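Local coordinates for protein diphosphomevalonate decarboxylase, putative (Trypanosoma brucei, PDB 2HKE) that probably catalyses the ATP-dependent decarboxylation of (R)-5-diphosphomevalonate to isopentenyl diphosphate, a precursor of sterols and other isoprenoids, at residues A[148-159]-A[170-180]; A[115-124]-A[136-147]. The protein carries 1 engineered substitution. All coordinates share one frame; numbering follows the deposited sequence.

Contact 1. Residues A[148-159]-A[170-180]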
loop_
_atom_site.group_PDB
_atom_site.type_symbol
_atom_site.label_atom_id
_atom_site.label_comp_id
_atom_site.label_asym_id
_atom_site.label_seq_id
_atom_site.Cartn_x
_atom_site.Cartn_y
_atom_site.Cartn_z
ATOM N N CYS A 148 8.685 -2.410 -0.561
ATOM C CA CYS A 148 9.253 -3.350 -1.476
ATOM C C CYS A 148 8.265 -3.864 -2.540
ATOM O O CYS A 148 8.698 -4.253 -3.667
ATOM C CB CYS A 148 9.932 -4.465 -0.671
ATOM S SG CYS A 148 8.970 -5.908 -0.331
ATOM N N ARG A 149 6.955 -3.763 -2.290
ATOM C CA ARG A 149 5.995 -4.257 -3.260
ATOM C C ARG A 149 5.570 -3.215 -4.297
ATOM O O ARG A 149 4.899 -3.558 -5.256
ATOM C CB ARG A 149 4.771 -4.838 -2.571
ATOM C CG ARG A 149 5.068 -6.019 -1.585
ATOM C CD ARG A 149 3.736 -6.592 -1.097
ATOM N NE ARG A 149 2.890 -5.503 -0.561
ATOM C CZ ARG A 149 2.694 -5.212 0.712
ATOM N NH1 ARG A 149 3.204 -5.971 1.675
ATOM N NH2 ARG A 149 1.992 -4.133 1.021
ATOM N N SER A 150 5.945 -1.947 -4.087
ATOM C CA SER A 150 5.634 -0.896 -5.036
ATOM C C SER A 150 6.625 -0.848 -6.236
ATOM O O SER A 150 6.458 0.011 -7.145
ATOM C CB SER A 150 5.465 0.435 -4.316
ATOM O OG SER A 150 4.172 0.533 -3.742
ATOM N N ALA A 151 7.617 -1.742 -6.226
ATOM C CA ALA A 151 8.678 -1.765 -7.221
ATOM C C ALA A 151 8.199 -2.227 -8.584
ATOM O O ALA A 151 8.861 -1.953 -9.586
ATOM C CB ALA A 151 9.905 -2.656 -6.720
ATOM N N PHE A 152 7.041 -2.882 -8.632
ATOM C CA PHE A 152 6.496 -3.467 -9.826
ATOM C C PHE A 152 5.052 -3.080 -9.924
ATOM O O PHE A 152 4.393 -2.883 -8.885
ATOM C CB PHE A 152 6.532 -4.975 -9.758
ATOM C CG PHE A 152 7.873 -5.526 -9.508
ATOM C CD1 PHE A 152 8.794 -5.593 -10.545
ATOM C CD2 PHE A 152 8.232 -5.986 -8.254
ATOM C CE1 PHE A 152 10.083 -6.095 -10.300
ATOM C CE2 PHE A 152 9.475 -6.466 -8.001
ATOM C CZ PHE A 152 10.409 -6.545 -9.021
ATOM N N GLY A 153 4.575 -3.013 -11.166
ATOM C CA GLY A 153 3.150 -2.880 -11.470
ATOM C C GLY A 153 2.426 -4.190 -11.237
ATOM O O GLY A 153 3.037 -5.250 -11.068
ATOM N N GLY A 154 1.109 -4.133 -11.220
ATOM C CA GLY A 154 0.322 -5.326 -11.211
ATOM C C GLY A 154 0.063 -5.936 -9.864
ATOM O O GLY A 154 -0.163 -5.208 -8.907
ATOM N N PHE A 155 0.101 -7.267 -9.809
ATOM C CA PHE A 155 -0.099 -8.037 -8.566
ATOM C C PHE A 155 1.293 -8.521 -8.148
ATOM O O PHE A 155 2.019 -9.143 -8.927
ATOM C CB PHE A 155 -1.001 -9.206 -8.784
ATOM C CG PHE A 155 -2.435 -8.856 -9.027
ATOM C CD1 PHE A 155 -2.837 -8.296 -10.210
ATOM C CD2 PHE A 155 -3.400 -9.140 -8.077
ATOM C CE1 PHE A 155 -4.198 -8.021 -10.434
ATOM C CE2 PHE A 155 -4.747 -8.849 -8.295
ATOM C CZ PHE A 155 -5.121 -8.306 -9.484
ATOM N N VAL A 156 1.683 -8.214 -6.923
ATOM C CA VAL A 156 3.062 -8.367 -6.480
ATOM C C VAL A 156 3.102 -9.179 -5.189
ATOM O O VAL A 156 2.363 -8.870 -4.244
ATOM C CB VAL A 156 3.690 -6.962 -6.256
ATOM C CG1 VAL A 156 5.114 -7.035 -5.749
ATOM C CG2 VAL A 156 3.585 -6.141 -7.576
ATOM N N ILE A 157 3.962 -10.186 -5.185
ATOM C CA ILE A 157 4.250 -10.981 -3.991
ATOM C C ILE A 157 5.528 -10.517 -3.310
ATOM O O ILE A 157 6.566 -10.430 -3.927
ATOM C CB ILE A 157 4.402 -12.445 -4.353
ATOM C CG1 ILE A 157 3.079 -13.003 -4.895
ATOM C CG2 ILE A 157 4.857 -13.271 -3.112
ATOM C CD1 ILE A 157 3.268 -14.408 -5.589
ATOM N N TRP A 158 5.472 -10.273 -2.001
ATOM C CA TRP A 158 6.680 -10.121 -1.241
ATOM C C TRP A 158 6.995 -11.517 -0.720
ATOM O O TRP A 158 6.249 -12.057 0.136
ATOM C CB TRP A 158 6.438 -9.144 -0.051
ATOM C CG TRP A 158 7.620 -8.910 0.807
ATOM C CD1 TRP A 158 8.888 -9.398 0.621
ATOM C CD2 TRP A 158 7.655 -8.171 2.034
ATOM N NE1 TRP A 158 9.710 -8.991 1.649
ATOM C CE2 TRP A 158 8.983 -8.231 2.521
ATOM C CE3 TRP A 158 6.708 -7.435 2.746
ATOM C CZ2 TRP A 158 9.376 -7.616 3.702
ATOM C CZ3 TRP A 158 7.119 -6.825 3.954
ATOM C CH2 TRP A 158 8.452 -6.916 4.382
ATOM N N ASN A 159 8.032 -12.122 -1.292
ATOM C CA ASN A 159 8.539 -13.409 -0.878
ATOM C C ASN A 159 9.326 -13.258 0.425
ATOM O O ASN A 159 10.278 -12.504 0.492
ATOM C CB ASN A 159 9.420 -14.025 -1.991
ATOM C CG ASN A 159 8.709 -14.103 -3.288
ATOM O OD1 ASN A 159 7.870 -14.979 -3.489
ATOM N ND2 ASN A 159 8.923 -13.108 -4.129
ATOM N N VAL A 170 12.363 -10.555 -1.037
ATOM C CA VAL A 170 12.218 -9.652 -2.164
ATOM C C VAL A 170 10.852 -9.801 -2.791
ATOM O O VAL A 170 10.239 -10.848 -2.674
ATOM C CB VAL A 170 13.323 -9.961 -3.200
ATOM C CG1 VAL A 170 13.071 -11.349 -3.806
ATOM C CG2 VAL A 170 13.444 -8.826 -4.288
ATOM N N ALA A 171 10.381 -8.750 -3.474
ATOM C CA ALA A 171 9.100 -8.795 -4.128
ATOM C C ALA A 171 9.317 -9.258 -5.553
ATOM O O ALA A 171 10.370 -8.969 -6.138
ATOM C CB ALA A 171 8.393 -7.448 -4.152
ATOM N N THR A 172 8.336 -9.985 -6.077
ATOM C CA THR A 172 8.334 -10.341 -7.483
ATOM C C THR A 172 6.954 -10.090 -8.082
ATOM O O THR A 172 5.928 -10.143 -7.382
ATOM C CB THR A 172 8.713 -11.812 -7.680
ATOM O OG1 THR A 172 7.840 -12.634 -6.924
ATOM C CG2 THR A 172 10.092 -12.084 -7.203
ATOM N N GLN A 173 6.921 -9.729 -9.353
ATOM C CA GLN A 173 5.656 -9.464 -10.015
ATOM C C GLN A 173 5.002 -10.791 -10.297
ATOM O O GLN A 173 5.609 -11.682 -10.884
ATOM C CB GLN A 173 5.859 -8.675 -11.319
ATOM C CG GLN A 173 4.581 -8.313 -11.958
ATOM C CD GLN A 173 4.842 -7.546 -13.204
ATOM O OE1 GLN A 173 5.303 -8.139 -14.180
ATOM N NE2 GLN A 173 4.649 -6.221 -13.163
ATOM N N PHE A 174 3.768 -10.971 -9.847
ATOM C CA PHE A 174 3.057 -12.177 -10.111
ATOM C C PHE A 174 2.421 -12.145 -11.509
ATOM O O PHE A 174 2.641 -13.074 -12.315
ATOM C CB PHE A 174 2.036 -12.470 -9.038
ATOM C CG PHE A 174 1.264 -13.732 -9.259
ATOM C CD1 PHE A 174 1.858 -14.977 -9.134
ATOM C CD2 PHE A 174 -0.078 -13.667 -9.557
ATOM C CE1 PHE A 174 1.134 -16.146 -9.348
ATOM C CE2 PHE A 174 -0.811 -14.812 -9.748
ATOM C CZ PHE A 174 -0.207 -16.050 -9.651
ATOM N N VAL A 175 1.626 -11.121 -11.745
ATOM C CA VAL A 175 1.156 -10.746 -13.045
ATOM C C VAL A 175 1.194 -9.269 -13.171
ATOM O O VAL A 175 1.121 -8.525 -12.162
ATOM C CB VAL A 175 -0.288 -11.243 -13.353
ATOM C CG1 VAL A 175 -0.345 -12.778 -13.334
ATOM C CG2 VAL A 175 -1.360 -10.635 -12.403
ATOM N N ASP A 176 1.292 -8.795 -14.419
ATOM C CA ASP A 176 1.376 -7.351 -14.599
ATOM C C ASP A 176 0.005 -6.732 -14.732
ATOM O O ASP A 176 -1.024 -7.386 -14.603
ATOM C CB ASP A 176 2.325 -6.968 -15.756
ATOM C CG ASP A 176 1.787 -7.348 -17.126
ATOM O OD1 ASP A 176 0.557 -7.518 -17.296
ATOM O OD2 ASP A 176 2.630 -7.460 -18.068
ATOM N N GLU A 177 0.007 -5.435 -14.925
ATOM C CA GLU A 177 -1.211 -4.640 -14.988
ATOM C C GLU A 177 -2.101 -4.988 -16.162
ATOM O O GLU A 177 -3.244 -4.593 -16.193
ATOM C CB GLU A 177 -0.860 -3.153 -15.004
ATOM C CG GLU A 177 -0.129 -2.597 -16.237
ATOM C CD GLU A 177 1.380 -2.803 -16.231
ATOM O OE1 GLU A 177 1.914 -3.512 -15.365
ATOM O OE2 GLU A 177 2.077 -2.238 -17.106
ATOM N N THR A 178 -1.562 -5.628 -17.185
ATOM C CA THR A 178 -2.381 -6.032 -18.308
ATOM C C THR A 178 -3.170 -7.314 -18.103
ATOM O O THR A 178 -4.047 -7.630 -18.905
ATOM C CB THR A 178 -1.523 -6.204 -19.608
ATOM O OG1 THR A 178 -0.709 -7.347 -19.467
ATOM C CG2 THR A 178 -0.677 -5.032 -19.864
ATOM N N HIS A 179 -2.900 -8.068 -17.037
ATOM C CA HIS A 179 -3.483 -9.391 -16.884
ATOM C C HIS A 179 -4.992 -9.304 -16.653
ATOM O O HIS A 179 -5.758 -10.010 -17.274
ATOM C CB HIS A 179 -2.782 -10.185 -15.774
ATOM C CG HIS A 179 -3.407 -11.516 -15.500
ATOM N ND1 HIS A 179 -3.288 -12.593 -16.358
ATOM C CD2 HIS A 179 -4.168 -11.942 -14.460
ATOM C CE1 HIS A 179 -3.948 -13.624 -15.855
ATOM N NE2 HIS A 179 -4.510 -13.246 -14.712
ATOM N N TRP A 180 -5.429 -8.422 -15.771
ATOM C CA TRP A 180 -6.827 -8.383 -15.334
ATOM C C TRP A 180 -7.306 -6.955 -15.315
ATOM O O TRP A 180 -7.487 -6.371 -14.240
ATOM C CB TRP A 180 -6.923 -9.005 -13.924
ATOM C CG TRP A 180 -8.292 -9.466 -13.465
ATOM C CD1 TRP A 180 -9.485 -9.266 -14.078
ATOM C CD2 TRP A 180 -8.588 -10.121 -12.228
ATOM N NE1 TRP A 180 -10.501 -9.814 -13.349
ATOM C CE2 TRP A 180 -9.977 -10.348 -12.204
ATOM C CE3 TRP A 180 -7.806 -10.581 -11.168
ATOM C CZ2 TRP A 180 -10.599 -11.004 -11.156
ATOM C CZ3 TRP A 180 -8.407 -11.234 -10.131
ATOM C CH2 TRP A 180 -9.784 -11.466 -10.132
#

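Contact 2. Residues A[115-124]-A[136-147]. With SO4 (sulfate ion), chain C.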
loop_
_atom_site.group_PDB
_atom_site.type_symbol
_atom_site.label_atom_id
_atom_site.label_comp_id
_atom_site.label_asym_id
_atom_site.label_seq_id
_atom_site.Cartn_x
_atom_site.Cartn_y
_atom_site.Cartn_z
ATOM N N SER A 115 4.266 6.161 3.097
ATOM C CA SER A 115 5.640 5.716 3.400
ATOM C C SER A 115 6.096 4.609 2.444
ATOM O O SER A 115 7.259 4.575 2.014
ATOM C CB SER A 115 5.752 5.251 4.857
ATOM O OG SER A 115 5.387 3.885 4.929
ATOM N N ALA A 116 5.181 3.729 2.072
ATOM C CA ALA A 116 5.474 2.677 1.097
ATOM C C ALA A 116 5.947 3.284 -0.216
ATOM O O ALA A 116 6.940 2.856 -0.802
ATOM C CB ALA A 116 4.238 1.846 0.829
ATOM N N SER A 117 5.196 4.261 -0.692
ATOM C CA SER A 117 5.509 4.874 -1.972
ATOM C C SER A 117 6.783 5.720 -1.876
ATOM O O SER A 117 7.636 5.716 -2.806
ATOM C CB SER A 117 4.296 5.666 -2.437
ATOM O OG SER A 117 3.938 6.660 -1.484
ATOM N N GLY A 118 6.945 6.395 -0.747
ATOM C CA GLY A 118 8.092 7.269 -0.509
ATOM C C GLY A 118 9.418 6.537 -0.471
ATOM O O GLY A 118 10.382 6.933 -1.119
ATOM N N TYR A 119 9.481 5.439 0.268
ATOM C CA TYR A 119 10.696 4.659 0.329
ATOM C C TYR A 119 10.979 3.959 -0.990
ATOM O O TYR A 119 12.150 3.790 -1.371
ATOM C CB TYR A 119 10.602 3.636 1.458
ATOM C CG TYR A 119 10.845 4.289 2.796
ATOM C CD1 TYR A 119 12.068 4.850 3.080
ATOM C CD2 TYR A 119 9.864 4.304 3.790
ATOM C CE1 TYR A 119 12.341 5.408 4.318
ATOM C CE2 TYR A 119 10.124 4.902 5.049
ATOM C CZ TYR A 119 11.373 5.443 5.273
ATOM O OH TYR A 119 11.725 6.037 6.460
ATOM N N CYS A 120 9.931 3.533 -1.673
ATOM C CA CYS A 120 10.134 2.925 -3.002
ATOM C C CYS A 120 10.707 3.962 -3.979
ATOM O O CYS A 120 11.674 3.692 -4.682
ATOM C CB CYS A 120 8.863 2.361 -3.516
ATOM S SG CYS A 120 9.072 1.388 -5.009
ATOM N N ALA A 121 10.115 5.147 -4.031
ATOM C CA ALA A 121 10.626 6.183 -4.942
ATOM C C ALA A 121 12.076 6.539 -4.590
ATOM O O ALA A 121 12.920 6.723 -5.484
ATOM C CB ALA A 121 9.711 7.404 -4.892
ATOM N N MET A 122 12.383 6.646 -3.301
ATOM C CA MET A 122 13.748 6.963 -2.876
ATOM C C MET A 122 14.739 5.852 -3.228
ATOM O O MET A 122 15.864 6.108 -3.673
ATOM C CB MET A 122 13.764 7.226 -1.377
ATOM C CG MET A 122 15.060 7.728 -0.875
ATOM S SD MET A 122 15.084 7.908 0.902
ATOM C CE MET A 122 13.601 8.871 1.210
ATOM N N SER A 123 14.342 4.615 -2.961
ATOM C CA SER A 123 15.150 3.434 -3.370
ATOM C C SER A 123 15.519 3.481 -4.857
ATOM O O SER A 123 16.699 3.374 -5.230
ATOM C CB SER A 123 14.391 2.104 -3.121
ATOM O OG SER A 123 15.099 1.045 -3.752
ATOM N N ALA A 124 14.520 3.664 -5.705
ATOM C CA ALA A 124 14.751 3.650 -7.154
ATOM C C ALA A 124 15.639 4.820 -7.609
ATOM O O ALA A 124 16.519 4.623 -8.422
ATOM C CB ALA A 124 13.430 3.667 -7.941
ATOM N N VAL A 136 15.564 -2.452 -6.727
ATOM C CA VAL A 136 14.735 -1.458 -6.122
ATOM C C VAL A 136 13.981 -2.069 -4.944
ATOM O O VAL A 136 13.862 -1.413 -3.885
ATOM C CB VAL A 136 13.752 -0.828 -7.140
ATOM C CG1 VAL A 136 12.635 -0.016 -6.400
ATOM C CG2 VAL A 136 14.535 0.048 -8.137
ATOM N N SER A 137 13.425 -3.254 -5.167
ATOM C CA SER A 137 12.590 -3.887 -4.143
ATOM C C SER A 137 13.360 -4.142 -2.828
ATOM O O SER A 137 12.884 -3.780 -1.735
ATOM C CB SER A 137 11.932 -5.142 -4.699
ATOM O OG SER A 137 11.165 -5.790 -3.725
ATOM N N MET A 138 14.560 -4.747 -2.908
ATOM C CA MET A 138 15.318 -5.044 -1.699
ATOM C C MET A 138 15.834 -3.839 -0.960
ATOM O O MET A 138 15.886 -3.858 0.269
ATOM C CB MET A 138 16.462 -6.018 -1.998
ATOM C CG MET A 138 15.909 -7.402 -2.364
ATOM S SD MET A 138 17.272 -8.584 -2.692
ATOM C CE MET A 138 18.499 -7.869 -1.599
ATOM N N LEU A 139 16.187 -2.782 -1.673
ATOM C CA LEU A 139 16.583 -1.554 -0.965
ATOM C C LEU A 139 15.383 -0.862 -0.323
ATOM O O LEU A 139 15.473 -0.350 0.786
ATOM C CB LEU A 139 17.275 -0.615 -1.944
ATOM C CG LEU A 139 17.925 0.561 -1.272
ATOM C CD1 LEU A 139 19.027 0.130 -0.348
ATOM C CD2 LEU A 139 18.413 1.571 -2.344
ATOM N N ALA A 140 14.262 -0.829 -1.034
ATOM C CA ALA A 140 13.025 -0.235 -0.535
ATOM C C ALA A 140 12.586 -0.942 0.763
ATOM O O ALA A 140 12.161 -0.283 1.687
ATOM C CB ALA A 140 11.940 -0.340 -1.590
ATOM N N ARG A 141 12.775 -2.267 0.815
ATOM C CA ARG A 141 12.407 -3.124 1.963
ATOM C C ARG A 141 13.077 -2.669 3.230
ATOM O O ARG A 141 12.469 -2.667 4.308
ATOM C CB ARG A 141 12.830 -4.567 1.662
ATOM C CG ARG A 141 12.190 -5.578 2.564
ATOM C CD ARG A 141 12.907 -6.901 2.553
ATOM N NE ARG A 141 14.184 -6.808 3.241
ATOM C CZ ARG A 141 15.367 -7.133 2.757
ATOM N NH1 ARG A 141 15.507 -7.691 1.557
ATOM N NH2 ARG A 141 16.420 -7.038 3.530
ATOM N N LEU A 142 14.335 -2.232 3.099
ATOM C CA LEU A 142 15.082 -1.679 4.238
ATOM C C LEU A 142 14.447 -0.428 4.861
ATOM O O LEU A 142 14.700 -0.113 6.019
ATOM C CB LEU A 142 16.524 -1.353 3.826
ATOM C CG LEU A 142 17.362 -2.609 3.570
ATOM C CD1 LEU A 142 18.748 -2.181 3.019
ATOM C CD2 LEU A 142 17.537 -3.556 4.792
ATOM N N GLY A 143 13.768 0.350 4.033
ATOM C CA GLY A 143 13.129 1.561 4.438
ATOM C C GLY A 143 11.782 1.262 5.016
ATOM O O GLY A 143 11.477 1.776 6.069
ATOM N N SER A 144 10.986 0.444 4.329
ATOM C CA SER A 144 9.671 -0.008 4.823
ATOM C C SER A 144 9.328 -1.305 4.136
ATOM O O SER A 144 9.441 -1.444 2.921
ATOM C CB SER A 144 8.529 1.007 4.544
ATOM O OG SER A 144 7.335 0.507 5.088
ATOM N N GLY A 145 8.828 -2.268 4.884
ATOM C CA GLY A 145 8.529 -3.552 4.267
ATOM C C GLY A 145 7.568 -3.434 3.103
ATOM O O GLY A 145 7.842 -3.927 2.012
ATOM N N SER A 146 6.466 -2.722 3.286
ATOM C CA SER A 146 5.484 -2.654 2.204
ATOM C C SER A 146 6.019 -1.866 0.990
ATOM O O SER A 146 5.542 -2.072 -0.110
ATOM C CB SER A 146 4.172 -2.116 2.756
ATOM O OG SER A 146 4.214 -0.733 2.805
ATOM N N ALA A 147 7.059 -1.036 1.167
ATOM C CA ALA A 147 7.660 -0.316 0.017
ATOM C C ALA A 147 8.201 -1.274 -1.012
ATOM O O ALA A 147 8.236 -0.977 -2.212
ATOM C CB ALA A 147 8.776 0.679 0.464
HETATM S S SO4 C . 7.730 -1.553 8.507
HETATM O O1 SO4 C . 8.135 -1.741 9.886
HETATM O O2 SO4 C . 6.289 -1.583 8.410
HETATM O O3 SO4 C . 8.196 -0.261 8.018
HETATM O O4 SO4 C . 8.265 -2.640 7.684
#

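Contact 1. Residues A[148-159]-A[170-180]
V170 O is gripped twice by N159: the backbone N of N159 donates to it over 2.9 Å and ND2 of the same residue over 3.0 Å, the two reaching the carbonyl from opposite faces of its plane. With CG beside its backbone N (chi1 -54°), the asparagine folds back over the partner strand, and ND2 also donates to T172 OG1, which lies in the amide plane. One NH2 group thus spends itself on two acceptors, which fixes the rotation of the amide. Further along, 155-159 and 170-173 pair as an antiparallel hairpin, with I157 and T172 bonded in both directions. The pairing then slips by one residue: F155 O takes F174 N at 2.7 Å and V175 N only weakly, a classic beta bulge in which F174 and V175 both face F155. From just before the bulge, the extended Q173 side chain sends NE2 to G153 O (2.8 Å), coming from above the carbonyl plane and tying the loop before the strand to its neighbour. The F152 ring lies between A151 CB on one face and Q173 N on the other, while its CE2 reaches A171 O. F155 runs beside V175, CD1 against CG2 at 3.5 Å, and its far end, CZ, meets W180 CE3. Strand 36-40 flanks 155-159 on the side away from 170-175; R141 of helix 136-143 touches W158 on the face that also carries A171, M138 of the same helix meets V170, and helix 213-234 covers F155, I157 and F174.

Contact 2. Residues A[115-124]-A[136-147]
Y119 leans from helix 114-130 onto the end of helix 136-143, and each part of it meets something different. Its CB rests on A147 CB at 3.6 Å. CG stays beside the backbone N (chi1 -78°), a setting that lays the ring over G143: the glycine CA sits 3.9 Å from the ring centroid and 18° off the normal, a CH-pi contact. CD1 lies nearest that CA, whereas toward the opposite edge of the same face CD2 touches S144 CB at 3.6 Å. Farther out, CE2 and then CZ pass over G143 O, whose carbonyl also accepts from R77 of helix 76-86; the tyrosine side chain itself touches R77, V78 and M81 there. The two helices run at 132° to each other, with axes 8.3 Å apart at closest approach: C120, S123 and A124 face V136 and A140, small side chains consistent with such closeness, while A116 meets S146 and A147 just past the second helix. They belong to the N-terminal domain of a GHMP-type enzyme, and the turn after 136-143 leads into a sulfate site. G145 N donates to sulfate O4 at 2.9 Å, and S144 OG lies near O3; K22, Y19, T200 and R77 complete the grip on the anion, which probably came from the crystallisation liquor. At the far end S123 OG crosses to V136 O at 2.8 Å, in the carbonyl plane and on a lone pair. That oxygen also takes A140 N in the first helical turn, so the serine hydroxyl adds a second donor to it. Alongside, V136 spreads its two methyls along helix 114-130: CG1 toward C120 SG, CG2 onto A124 CA and CB.

The chain closes contact 2 before it opens contact 1, and the two centres lie 14 Å apart within the N-terminal part of the fold. Residues 136-147 run straight on into 148-159, so helix 136-143 and strand 155-159 are successive elements of a layered alpha/beta arrangement. The layers also touch directly: S137 OG is within probable hydrogen-bonding distance of both C148 O and A171 N, V170 CG2 packs on M138 CG, and W158 CH2 rests on G145 CA. The helix pair is thereby fastened to the hairpin edge of the large mixed sheet, and the sulfate-binding turn is backed by W158, whose side chain lies about 5 Å from that anion.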